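Local coordinates for serine protease pet (Escherichia coli, PDB 4OM9), which acts as an autotransporter enterotoxin of enteroaggregative strains, a serine protease that probably cleaves the host cytoskeletal protein alpha-fodrin, at residues S347-N352 against G367-I372; I662-K667 against A689-S694; D432-N437 against T453-T458; L107-V112 against S357-H362; V68-N73 against G206-G211. All coordinates share one frame; numbering follows the deposited sequence.

In the fold
From the N terminus, interaction 5 comes first: 68-73 meets 206-211 and closes a long loop inside the protease domain, joining a strand of one sheet to the serine loop of the other. Within that loop 107-112 sets out, and it finds 357-362 only far down the chain, so interaction 4 crosses interaction 5 and fastens the protease domain to the beta-helix. Interaction 1 crosses interaction 4 in turn, pairing neighbouring coils at 347-352 and 367-372; the two touch through CD2 of Leu-361 and CD2 of Leu-369, 4.0 Å apart. Interactions 3 and 2 follow in series, each joining successive coils further along, with interaction 2 about 52 Å from interaction 1 between centres.

Interaction 1 (S347-N352 against G367-I372)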
# COMPACT_ATOMS: atom_id res chain seq x y z
N SER A 347 26.74 -12.86 -17.20
CA SER A 347 28.16 -12.61 -17.09
C SER A 347 28.53 -11.89 -15.80
O SER A 347 27.74 -11.13 -15.25
CB SER A 347 28.65 -11.78 -18.29
OG SER A 347 28.93 -12.62 -19.41
N THR A 348 29.75 -12.15 -15.34
CA THR A 348 30.30 -11.41 -14.22
C THR A 348 31.67 -10.81 -14.56
O THR A 348 32.57 -11.51 -15.04
CB THR A 348 30.44 -12.31 -12.97
OG1 THR A 348 29.14 -12.71 -12.51
CG2 THR A 348 31.17 -11.57 -11.86
N VAL A 349 31.81 -9.52 -14.29
CA VAL A 349 33.07 -8.82 -14.46
C VAL A 349 33.70 -8.43 -13.12
O VAL A 349 33.22 -7.52 -12.44
CB VAL A 349 32.89 -7.54 -15.30
CG1 VAL A 349 34.21 -6.86 -15.47
CG2 VAL A 349 32.27 -7.88 -16.65
N ASP A 350 34.78 -9.11 -12.74
CA ASP A 350 35.51 -8.73 -11.53
C ASP A 350 36.28 -7.45 -11.80
O ASP A 350 37.21 -7.40 -12.61
CB ASP A 350 36.43 -9.85 -11.05
CG ASP A 350 35.65 -11.01 -10.46
OD1 ASP A 350 34.46 -10.84 -10.13
OD2 ASP A 350 36.22 -12.10 -10.34
N TRP A 351 35.85 -6.40 -11.13
CA TRP A 351 36.34 -5.08 -11.44
C TRP A 351 37.40 -4.74 -10.41
O TRP A 351 37.08 -4.27 -9.32
CB TRP A 351 35.18 -4.07 -11.45
CG TRP A 351 35.58 -2.67 -11.78
CD1 TRP A 351 35.78 -1.65 -10.89
CD2 TRP A 351 35.86 -2.13 -13.09
NE1 TRP A 351 36.16 -0.51 -11.57
CE2 TRP A 351 36.22 -0.77 -12.90
CE3 TRP A 351 35.86 -2.66 -14.38
CZ2 TRP A 351 36.56 0.05 -13.98
CZ3 TRP A 351 36.20 -1.83 -15.44
CH2 TRP A 351 36.54 -0.49 -15.24
N ASN A 352 38.66 -5.01 -10.74
CA ASN A 352 39.74 -4.77 -9.79
C ASN A 352 40.68 -3.68 -10.27
O ASN A 352 41.88 -3.82 -10.23
CB ASN A 352 40.54 -6.05 -9.51
CG ASN A 352 41.42 -5.92 -8.26
OD1 ASN A 352 41.35 -4.92 -7.56
ND2 ASN A 352 42.26 -6.91 -8.00
N GLY A 367 24.07 -8.22 -16.66
CA GLY A 367 25.08 -8.94 -15.90
C GLY A 367 25.66 -8.20 -14.70
O GLY A 367 25.22 -7.10 -14.35
N SER A 368 26.68 -8.81 -14.09
CA SER A 368 27.24 -8.37 -12.80
C SER A 368 28.60 -7.68 -12.83
O SER A 368 29.58 -8.25 -13.32
CB SER A 368 27.37 -9.57 -11.86
OG SER A 368 26.15 -10.28 -11.75
N LEU A 369 28.66 -6.48 -12.26
CA LEU A 369 29.93 -5.83 -11.97
C LEU A 369 30.30 -6.13 -10.51
O LEU A 369 29.58 -5.74 -9.58
CB LEU A 369 29.83 -4.32 -12.20
CG LEU A 369 31.18 -3.59 -12.18
CD1 LEU A 369 32.07 -4.11 -13.28
CD2 LEU A 369 31.03 -2.10 -12.31
N ASN A 370 31.39 -6.86 -10.31
CA ASN A 370 31.84 -7.25 -8.98
C ASN A 370 33.01 -6.38 -8.55
O ASN A 370 34.14 -6.60 -8.96
CB ASN A 370 32.24 -8.72 -8.94
CG ASN A 370 32.64 -9.17 -7.55
OD1 ASN A 370 32.26 -8.55 -6.54
ND2 ASN A 370 33.42 -10.26 -7.47
N VAL A 371 32.74 -5.38 -7.72
CA VAL A 371 33.72 -4.35 -7.43
C VAL A 371 34.55 -4.77 -6.23
O VAL A 371 34.07 -4.72 -5.10
CB VAL A 371 33.07 -3.00 -7.19
CG1 VAL A 371 34.10 -1.90 -7.28
CG2 VAL A 371 31.93 -2.75 -8.23
N ILE A 372 35.79 -5.18 -6.50
CA ILE A 372 36.71 -5.74 -5.51
C ILE A 372 37.44 -4.68 -4.67
O ILE A 372 37.84 -4.95 -3.54
CB ILE A 372 37.77 -6.64 -6.19
CG1 ILE A 372 37.10 -7.63 -7.15
CG2 ILE A 372 38.62 -7.39 -5.15
CD1 ILE A 372 36.00 -8.46 -6.50
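Trp-351 and Leu-369 form the apolar centre: CD1 of Leu-369 lies 3.6 Å from CB of Trp-351, and the same methyl reaches CB of Val-349. With CG anti to the backbone N (chi1 -179°), the indole runs alongside Val-371, whose CG1 meets the ring edge at CD1, 4.0 Å away. Ile-343 of strand 341-343, in another sheet of the beta-helix, packs on Val-349 and Leu-369, so this face looks into the beta-helix; the indole NE1 is bonded to Gln-375. Between the two faces runs parallel pairing in exact register, strand 348-352 on strand 368-371: Val-349 N gives to Ser-368 O at 2.7 Å, and further bonds run from Asn-370 N to Val-349 O and from Trp-351 N to Asn-370 O. The outer face carries Thr-348, Ser-368, Asp-350 and Asn-370. Here Asn-370 ND2 donates to Asp-350 OD1 at 2.9 Å, nearly in its own amide plane but from above the carboxylate, the two planes standing 70° apart. OD2 of Asp-350 forms a salt bridge with Lys-323 of the preceding coil. The carboxylate thus links three successive coils, and the positive charge beside it probably favours its ionised form.

Interaction 2 (I662-K667 against A689-S694); sequences ISIGDK and ANVTAS
Ile-664 meets Ala-689 and Val-691 through methyl groups, and this apolar packing makes up most of the contact. CG2 of Ile-664 touches CB of Ala-689 at 3.7 Å. Its CD1, at the end of an extended chain (chi2 -175°), reaches CG2 of Val-691 at 3.9 Å, and the two side chains approach tip to tip. Val-691 has CG1 anti to its backbone N (chi1 -172°), which leaves CG2 as the branch turned to the isoleucine; that methyl also lies 4.0 Å from CG2 of Ile-664.

The arrangement is that of a corner in the right-handed beta-helix of autotransporter passenger domains. Strand 661-664 pairs with 682-685 of the next coil, while 690-693 pairs with 668-672, so the two segments belong to different runs of strands and meet across the corner, one coil apart, with Ile-664, Ala-689 and Val-691 buried in the interior. Val-670 also packs on Ile-664, and Ile-685 and Leu-709 on Val-691.

Backbone contacts are few. The carbonyl O of Gly-665, where the chain leaves its strand, comes 3.5 Å from CB of Ala-689, a van der Waals approach. The nearest pair of CA atoms is that of Asp-666 and Ala-689, 4.9 Å apart.

Charge enters within one segment alone. NZ of Lys-667 folds back to OD2 of Asp-666 at 3.4 Å, a salt bridge between sequence neighbours whose hydrogen bond is weak, and the side chain of Lys-667 also touches Ile-646.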
# COMPACT_ATOMS: atom_id res chain seq x y z
N ILE A 662 -4.52 2.24 23.66
CA ILE A 662 -4.86 1.77 22.33
C ILE A 662 -6.13 2.45 21.83
O ILE A 662 -7.10 2.62 22.58
CB ILE A 662 -5.07 0.22 22.29
CG1 ILE A 662 -3.82 -0.51 22.77
CG2 ILE A 662 -5.42 -0.23 20.87
CD1 ILE A 662 -3.99 -2.03 22.84
N SER A 663 -6.12 2.83 20.56
CA SER A 663 -7.23 3.57 19.98
C SER A 663 -7.55 3.02 18.61
O SER A 663 -6.65 2.83 17.78
CB SER A 663 -6.90 5.05 19.90
OG SER A 663 -7.98 5.79 19.40
N ILE A 664 -8.82 2.76 18.36
CA ILE A 664 -9.24 2.24 17.07
C ILE A 664 -10.27 3.19 16.49
O ILE A 664 -11.33 3.42 17.07
CB ILE A 664 -9.79 0.81 17.20
CG1 ILE A 664 -8.71 -0.06 17.86
CG2 ILE A 664 -10.20 0.26 15.84
CD1 ILE A 664 -9.05 -1.53 17.97
N GLY A 665 -9.92 3.79 15.35
CA GLY A 665 -10.70 4.87 14.80
C GLY A 665 -11.59 4.52 13.62
O GLY A 665 -11.64 3.38 13.16
N ASP A 666 -12.30 5.53 13.14
CA ASP A 666 -13.26 5.37 12.06
C ASP A 666 -12.69 4.64 10.84
O ASP A 666 -11.55 4.88 10.43
CB ASP A 666 -13.79 6.75 11.66
CG ASP A 666 -15.01 6.66 10.76
OD1 ASP A 666 -15.63 5.58 10.72
OD2 ASP A 666 -15.34 7.67 10.10
N LYS A 667 -13.48 3.70 10.31
CA LYS A 667 -13.17 2.94 9.10
C LYS A 667 -12.08 1.87 9.27
O LYS A 667 -11.83 1.10 8.35
CB LYS A 667 -12.81 3.90 7.95
CG LYS A 667 -13.97 4.80 7.51
CD LYS A 667 -13.63 5.61 6.26
CE LYS A 667 -14.85 6.37 5.73
NZ LYS A 667 -15.48 7.22 6.78
N ALA A 689 -15.62 2.07 13.77
CA ALA A 689 -14.66 0.97 13.72
C ALA A 689 -15.35 -0.40 13.81
O ALA A 689 -16.42 -0.53 14.41
CB ALA A 689 -13.63 1.10 14.85
N ASN A 690 -14.74 -1.40 13.18
CA ASN A 690 -15.18 -2.80 13.27
C ASN A 690 -14.09 -3.66 13.88
O ASN A 690 -13.07 -3.94 13.25
CB ASN A 690 -15.54 -3.37 11.89
CG ASN A 690 -16.62 -2.58 11.20
OD1 ASN A 690 -17.31 -1.77 11.82
ND2 ASN A 690 -16.79 -2.83 9.91
N VAL A 691 -14.32 -4.09 15.11
CA VAL A 691 -13.36 -4.91 15.81
C VAL A 691 -13.94 -6.29 16.08
O VAL A 691 -14.96 -6.44 16.77
CB VAL A 691 -12.93 -4.23 17.12
CG1 VAL A 691 -11.78 -4.99 17.79
CG2 VAL A 691 -12.53 -2.79 16.83
N THR A 692 -13.29 -7.30 15.52
CA THR A 692 -13.64 -8.69 15.78
C THR A 692 -12.46 -9.39 16.45
O THR A 692 -11.35 -9.40 15.92
CB THR A 692 -14.01 -9.44 14.48
OG1 THR A 692 -14.86 -8.62 13.67
CG2 THR A 692 -14.72 -10.75 14.81
N ALA A 693 -12.71 -9.98 17.61
CA ALA A 693 -11.67 -10.69 18.33
C ALA A 693 -12.00 -12.18 18.43
O ALA A 693 -12.76 -12.59 19.31
CB ALA A 693 -11.47 -10.09 19.71
N SER A 694 -11.43 -12.98 17.55
CA SER A 694 -11.72 -14.41 17.49
C SER A 694 -10.76 -15.17 18.40
O SER A 694 -10.77 -16.40 18.47
CB SER A 694 -11.61 -14.93 16.06
OG SER A 694 -12.45 -14.18 15.19

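Interaction 3 (D432-N437 against T453-T458)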
# COMPACT_ATOMS: atom_id res chain seq x y z
N ASP A 432 20.41 -5.17 -1.72
CA ASP A 432 20.50 -6.45 -1.01
C ASP A 432 21.59 -6.37 0.06
O ASP A 432 22.80 -6.35 -0.26
CB ASP A 432 20.77 -7.59 -2.00
CG ASP A 432 20.85 -8.96 -1.34
OD1 ASP A 432 20.57 -9.08 -0.13
OD2 ASP A 432 21.18 -9.93 -2.04
N LEU A 433 21.17 -6.31 1.32
CA LEU A 433 22.09 -6.17 2.44
C LEU A 433 22.91 -7.43 2.59
O LEU A 433 23.96 -7.42 3.22
CB LEU A 433 21.35 -5.87 3.76
CG LEU A 433 20.46 -4.63 3.78
CD1 LEU A 433 19.87 -4.41 5.14
CD2 LEU A 433 21.20 -3.41 3.35
N ASN A 434 22.41 -8.52 2.01
CA ASN A 434 23.19 -9.75 1.87
C ASN A 434 23.86 -10.20 3.18
O ASN A 434 25.06 -10.49 3.22
CB ASN A 434 24.24 -9.54 0.78
CG ASN A 434 25.00 -10.81 0.46
OD1 ASN A 434 24.46 -11.92 0.61
ND2 ASN A 434 26.27 -10.66 0.05
N GLY A 435 23.08 -10.25 4.26
CA GLY A 435 23.61 -10.70 5.54
C GLY A 435 24.25 -9.61 6.38
O GLY A 435 24.55 -9.84 7.55
N HIS A 436 24.47 -8.44 5.79
CA HIS A 436 25.07 -7.30 6.51
C HIS A 436 24.00 -6.42 7.17
O HIS A 436 22.86 -6.37 6.73
CB HIS A 436 25.91 -6.46 5.55
CG HIS A 436 27.03 -7.22 4.91
ND1 HIS A 436 28.26 -7.40 5.53
CD2 HIS A 436 27.12 -7.85 3.72
CE1 HIS A 436 29.04 -8.11 4.75
NE2 HIS A 436 28.38 -8.40 3.64
N ASN A 437 24.39 -5.74 8.25
CA ASN A 437 23.55 -4.76 8.91
C ASN A 437 23.88 -3.38 8.36
O ASN A 437 25.05 -3.03 8.22
CB ASN A 437 23.75 -4.77 10.44
CG ASN A 437 23.48 -6.15 11.08
OD1 ASN A 437 22.65 -6.92 10.62
ND2 ASN A 437 24.19 -6.44 12.18
N THR A 453 16.32 -5.32 0.61
CA THR A 453 16.06 -6.72 0.87
C THR A 453 17.26 -7.42 1.50
O THR A 453 18.28 -6.80 1.78
CB THR A 453 15.69 -7.47 -0.43
OG1 THR A 453 15.16 -8.76 -0.09
CG2 THR A 453 16.95 -7.64 -1.34
N ASN A 454 17.12 -8.72 1.72
CA ASN A 454 18.27 -9.52 2.09
C ASN A 454 18.09 -10.96 1.63
O ASN A 454 17.29 -11.70 2.19
CB ASN A 454 18.51 -9.49 3.59
CG ASN A 454 19.57 -10.49 4.02
OD1 ASN A 454 20.52 -10.73 3.29
ND2 ASN A 454 19.38 -11.10 5.19
N SER A 455 18.85 -11.33 0.60
CA SER A 455 18.71 -12.61 -0.07
C SER A 455 19.41 -13.73 0.69
O SER A 455 19.31 -14.89 0.32
CB SER A 455 19.27 -12.52 -1.51
OG SER A 455 20.65 -12.17 -1.52
N ASN A 456 20.14 -13.37 1.74
CA ASN A 456 20.83 -14.37 2.56
C ASN A 456 19.85 -14.99 3.56
O ASN A 456 19.41 -14.33 4.49
CB ASN A 456 22.02 -13.74 3.29
CG ASN A 456 22.95 -14.79 3.89
OD1 ASN A 456 22.52 -15.85 4.35
ND2 ASN A 456 24.24 -14.48 3.89
N THR A 457 19.52 -16.26 3.37
CA THR A 457 18.46 -16.87 4.15
C THR A 457 18.94 -17.40 5.49
O THR A 457 18.14 -17.93 6.26
CB THR A 457 17.78 -18.03 3.37
OG1 THR A 457 18.69 -19.13 3.24
CG2 THR A 457 17.33 -17.58 2.00
N THR A 458 20.22 -17.26 5.79
CA THR A 458 20.77 -17.89 6.99
C THR A 458 21.34 -16.88 7.97
O THR A 458 21.66 -17.23 9.10
CB THR A 458 21.87 -18.91 6.63
OG1 THR A 458 22.89 -18.27 5.85
CG2 THR A 458 21.29 -20.08 5.85
O HOH W 1 23.04 -13.78 -0.45
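Asp-432 OD1 is gripped by two backbone N-H groups that arrive from opposite faces of its carboxylate: Ser-455 N across the contact at 2.9 Å, in a fairly straight bond (163°), and Asn-434 N at the same distance, which makes an Asx turn. The site is a corner of the beta-helix, where strands 429-432 and 451-453 of successive coils end in stacked turns. Asn-454 repeats the pattern. Its OD1 takes Gly-435 N from the other coil at 2.8 Å and, from the opposite face, Asn-456 N two residues on, a second Asx turn; its ND2 bonds to Asn-480 O. Both oxygens thus hold their own turn and the neighbouring one together. OG of Ser-455 is modelled only 2.4 Å from OD2 of Asp-432, too short to be trusted in detail; Gln-407 NE2 is a further donor to OD2. Leu-433 N gives to Thr-453 O at 3.0 Å, continuing the parallel pairing. From Leu-433 to His-436 the chain makes a type I' turn with Asn-434 and Gly-435 at its centre, both with positive phi. A water bridges the tips, donating to Asn-434 OD1 and to Ser-455 OG; Asn-434 ND2 donates to Leu-408 O. Around this polar core, CB of Asn-456 packs 3.8 Å from N of Gly-435, and CG2 of Thr-453 rests 3.9 Å from CB of Asp-432.

Interaction 4 (L107-V112 against S357-H362)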
# COMPACT_ATOMS: atom_id res chain seq x y z
N LEU A 107 25.13 9.03 -28.25
CA LEU A 107 25.35 9.89 -27.11
C LEU A 107 26.73 9.64 -26.51
O LEU A 107 27.28 8.55 -26.64
CB LEU A 107 24.24 9.67 -26.08
CG LEU A 107 22.81 10.05 -26.49
CD1 LEU A 107 21.79 9.57 -25.46
CD2 LEU A 107 22.66 11.56 -26.73
N ASN A 108 27.29 10.64 -25.84
CA ASN A 108 28.64 10.53 -25.26
C ASN A 108 28.80 9.41 -24.20
O ASN A 108 29.90 8.89 -24.04
CB ASN A 108 29.06 11.87 -24.64
CG ASN A 108 28.15 12.27 -23.51
OD1 ASN A 108 26.94 12.05 -23.58
ND2 ASN A 108 28.72 12.85 -22.45
N LYS A 109 27.72 9.05 -23.50
CA LYS A 109 27.75 7.99 -22.47
C LYS A 109 26.54 7.06 -22.52
O LYS A 109 25.53 7.40 -23.12
CB LYS A 109 27.85 8.60 -21.06
CG LYS A 109 29.24 9.13 -20.70
CD LYS A 109 29.20 9.82 -19.34
CE LYS A 109 30.11 9.13 -18.33
NZ LYS A 109 29.86 9.66 -16.95
N TYR A 110 26.66 5.88 -21.91
CA TYR A 110 25.55 4.93 -21.89
C TYR A 110 24.42 5.47 -21.03
O TYR A 110 24.65 5.91 -19.90
CB TYR A 110 25.98 3.56 -21.35
CG TYR A 110 27.04 2.85 -22.14
CD1 TYR A 110 27.23 3.12 -23.50
CD2 TYR A 110 27.88 1.91 -21.53
CE1 TYR A 110 28.24 2.46 -24.21
CE2 TYR A 110 28.86 1.25 -22.22
CZ TYR A 110 29.06 1.53 -23.57
OH TYR A 110 30.07 0.86 -24.26
N VAL A 111 23.19 5.41 -21.54
CA VAL A 111 22.06 5.87 -20.75
C VAL A 111 21.70 4.89 -19.63
O VAL A 111 21.41 3.72 -19.85
CB VAL A 111 20.83 6.09 -21.62
CG1 VAL A 111 19.60 6.47 -20.75
CG2 VAL A 111 21.14 7.19 -22.61
N VAL A 112 21.71 5.41 -18.41
CA VAL A 112 21.48 4.57 -17.25
C VAL A 112 19.97 4.47 -16.91
O VAL A 112 19.53 3.45 -16.39
CB VAL A 112 22.31 5.11 -16.06
CG1 VAL A 112 21.75 4.69 -14.73
CG2 VAL A 112 23.74 4.64 -16.18
N SER A 357 38.17 9.14 -11.29
CA SER A 357 37.58 9.84 -10.16
C SER A 357 36.94 11.17 -10.52
O SER A 357 36.27 11.79 -9.69
CB SER A 357 38.63 10.07 -9.08
OG SER A 357 39.29 11.30 -9.30
N ASN A 358 37.14 11.65 -11.73
CA ASN A 358 36.45 12.88 -12.11
C ASN A 358 35.23 12.60 -12.99
O ASN A 358 34.68 13.50 -13.62
CB ASN A 358 37.42 13.85 -12.80
CG ASN A 358 38.01 13.29 -14.09
OD1 ASN A 358 37.97 12.09 -14.35
ND2 ASN A 358 38.60 14.18 -14.90
N ASP A 359 34.80 11.34 -13.01
CA ASP A 359 33.72 10.91 -13.89
C ASP A 359 32.86 9.86 -13.21
O ASP A 359 33.36 9.06 -12.42
CB ASP A 359 34.31 10.36 -15.20
CG ASP A 359 33.26 10.21 -16.30
OD1 ASP A 359 32.51 11.19 -16.54
OD2 ASP A 359 33.18 9.13 -16.91
N ALA A 360 31.57 9.84 -13.53
CA ALA A 360 30.70 8.78 -13.02
C ALA A 360 30.83 7.50 -13.82
O ALA A 360 30.87 7.52 -15.04
CB ALA A 360 29.22 9.22 -13.03
N LEU A 361 30.88 6.38 -13.12
CA LEU A 361 30.84 5.10 -13.79
C LEU A 361 29.38 4.70 -14.10
O LEU A 361 28.58 4.47 -13.19
CB LEU A 361 31.55 4.05 -12.92
CG LEU A 361 31.24 2.56 -13.09
CD1 LEU A 361 31.30 2.13 -14.55
CD2 LEU A 361 32.19 1.73 -12.25
N HIS A 362 29.06 4.63 -15.39
CA HIS A 362 27.71 4.24 -15.84
C HIS A 362 27.63 2.76 -16.12
O HIS A 362 28.24 2.27 -17.06
CB HIS A 362 27.29 5.00 -17.10
CG HIS A 362 27.03 6.46 -16.88
ND1 HIS A 362 26.44 7.26 -17.83
CD2 HIS A 362 27.29 7.26 -15.82
CE1 HIS A 362 26.33 8.49 -17.36
NE2 HIS A 362 26.84 8.52 -16.15
O HOH W 2 27.71 11.21 -16.03
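At the seam between the protease domain and the beta-helix, Lys-109 of the loop after strand 102-107 reaches over His-362 to Asp-359 and Ala-360. Its side chain crosses the imidazole at about a right angle: CE stands 4.0 Å from the ring centroid, 10° off the normal, a CH-pi contact. A bend at chi3 (118°) keeps NZ over the same face, offset toward the rim. There NZ meets OD1 of Asp-359 at 3.1 Å, tip to tip, from above the carboxylate plane; the salt bridge also includes a weak bond to OD2, which has Tyr-355 OH as another partner. The same NZ donates to the carbonyl O of Ala-360 at 3.0 Å.

His-362 lies on strand 361-364, which runs between strands 341-343 and 379-381 in one of the parallel sheets of the beta-helix, and its side chain is directed at the loop of the protease domain. ND1 donates to the carbonyl O of Tyr-110 at 3.1 Å, in the plane of that carbonyl but 21° out of the ring plane, which fixes the ring's rotation. A water accepts from Lys-109 NZ and lies 2.8 Å from NE2 of His-362.

Further along the loop, CG2 of Val-112 packs on CB of His-362 at 3.7 Å, and Lys-380 of the next coil touches both residues. Tyr-110 is also backbone hydrogen-bonded to Ala-339 of the beta-helix.

Interaction 5 (V68-N73 against G206-G211)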
# COMPACT_ATOMS: atom_id res chain seq x y z
N VAL A 68 17.09 8.40 -30.96
CA VAL A 68 16.51 8.67 -32.26
C VAL A 68 15.69 9.95 -32.19
O VAL A 68 15.00 10.21 -31.19
CB VAL A 68 15.63 7.50 -32.74
CG1 VAL A 68 14.85 7.88 -33.94
CG2 VAL A 68 16.50 6.32 -33.09
N THR A 69 15.79 10.76 -33.23
CA THR A 69 15.06 12.00 -33.29
C THR A 69 14.83 12.40 -34.77
O THR A 69 14.72 11.55 -35.65
CB THR A 69 15.81 13.10 -32.51
OG1 THR A 69 15.01 14.28 -32.44
CG2 THR A 69 17.22 13.43 -33.12
N VAL A 70 14.71 13.68 -35.03
CA VAL A 70 14.54 14.10 -36.40
C VAL A 70 15.77 14.94 -36.75
O VAL A 70 16.45 15.44 -35.84
CB VAL A 70 13.19 14.83 -36.56
CG1 VAL A 70 13.36 16.26 -37.03
CG2 VAL A 70 12.29 14.01 -37.43
N ALA A 71 16.08 15.03 -38.05
CA ALA A 71 17.34 15.64 -38.53
C ALA A 71 17.37 17.15 -38.41
O ALA A 71 18.38 17.71 -37.98
CB ALA A 71 17.62 15.22 -40.00
N HIS A 72 16.28 17.82 -38.78
CA HIS A 72 16.27 19.29 -38.77
C HIS A 72 16.06 19.83 -37.36
O HIS A 72 15.81 21.02 -37.17
CB HIS A 72 15.22 19.85 -39.75
CG HIS A 72 13.81 19.81 -39.24
ND1 HIS A 72 13.06 18.66 -39.18
CD2 HIS A 72 13.00 20.81 -38.83
CE1 HIS A 72 11.85 18.94 -38.73
NE2 HIS A 72 11.79 20.24 -38.50
N ASN A 73 16.16 18.94 -36.37
CA ASN A 73 16.22 19.35 -34.97
C ASN A 73 17.64 19.78 -34.61
O ASN A 73 17.90 20.24 -33.49
CB ASN A 73 15.76 18.22 -34.05
CG ASN A 73 14.42 18.52 -33.39
OD1 ASN A 73 13.72 19.46 -33.78
ND2 ASN A 73 14.05 17.71 -32.40
N GLY A 206 7.93 22.69 -31.02
CA GLY A 206 8.81 22.09 -30.04
C GLY A 206 8.61 20.59 -29.87
O GLY A 206 9.41 19.93 -29.21
N ASP A 207 7.53 20.05 -30.45
CA ASP A 207 7.28 18.61 -30.43
C ASP A 207 8.04 17.87 -31.54
O ASP A 207 8.08 16.64 -31.56
CB ASP A 207 5.78 18.32 -30.58
CG ASP A 207 4.99 18.64 -29.34
OD1 ASP A 207 5.48 18.35 -28.20
OD2 ASP A 207 3.87 19.20 -29.50
N SER A 208 8.59 18.63 -32.49
CA SER A 208 9.29 18.03 -33.61
C SER A 208 10.42 17.16 -33.07
O SER A 208 11.16 17.57 -32.17
CB SER A 208 9.81 19.11 -34.55
OG SER A 208 10.74 18.60 -35.49
N GLY A 209 10.53 15.94 -33.57
CA GLY A 209 11.53 15.00 -33.09
C GLY A 209 11.02 13.99 -32.06
O GLY A 209 11.68 12.95 -31.86
N SER A 210 9.86 14.25 -31.42
CA SER A 210 9.39 13.41 -30.32
C SER A 210 8.96 12.05 -30.86
O SER A 210 8.58 11.94 -32.02
CB SER A 210 8.24 14.09 -29.55
OG SER A 210 7.14 14.47 -30.38
N GLY A 211 9.04 11.02 -30.03
CA GLY A 211 8.76 9.67 -30.47
C GLY A 211 7.27 9.33 -30.56
O GLY A 211 6.46 9.80 -29.77
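Ser-208, which faces His-72 and Asn-73, is introduced by Gly-206 and Asp-207. Asp-207 starts a type II turn, its carbonyl O taking both N and OG of Ser-210; its carboxylate accepts from Gly-153 N and Thr-204 OG1. At Ser-208, OG stands anti to the backbone N (chi1 167°) and makes a close approach to the His-72 ring, 3.4 Å from its CE1, with CG1 of Val-70 also near. The segment reads Gly-Asp-Ser-Gly, the serine motif of clan PA peptidases. That motif, the family and the nearness of the His-72 ring to Ser-208 OG are consistent with a catalytic serine and histidine of a triad; Asp-101 OD1, a plausible third member, accepts here from the backbone N of His-72. Asn-73 ND2 donates to the carbonyl O of Ser-208 at 2.9 Å, a bent bond (141°) from above the carbonyl plane, though this asparagine is poorly ordered. Gly-209 comes next, at positive phi (98°), and fits flush against the strand: its CA touches OG1 of Thr-69 at 3.6 Å and CB of Val-70 at 3.9 Å, OG1 itself bonding to Ala-58 O. From Ser-210 the chain turns away into strand 211-216. Strand 66-70 lies between 60-63 and 102-107 in one antiparallel sheet, and 211-216 between 143-151 and 221-232 in the other; strand 221-232 serves both segments, Thr-227 OG1 bonding to Thr-69 O and the backbone of Thr-228 to Gly-209.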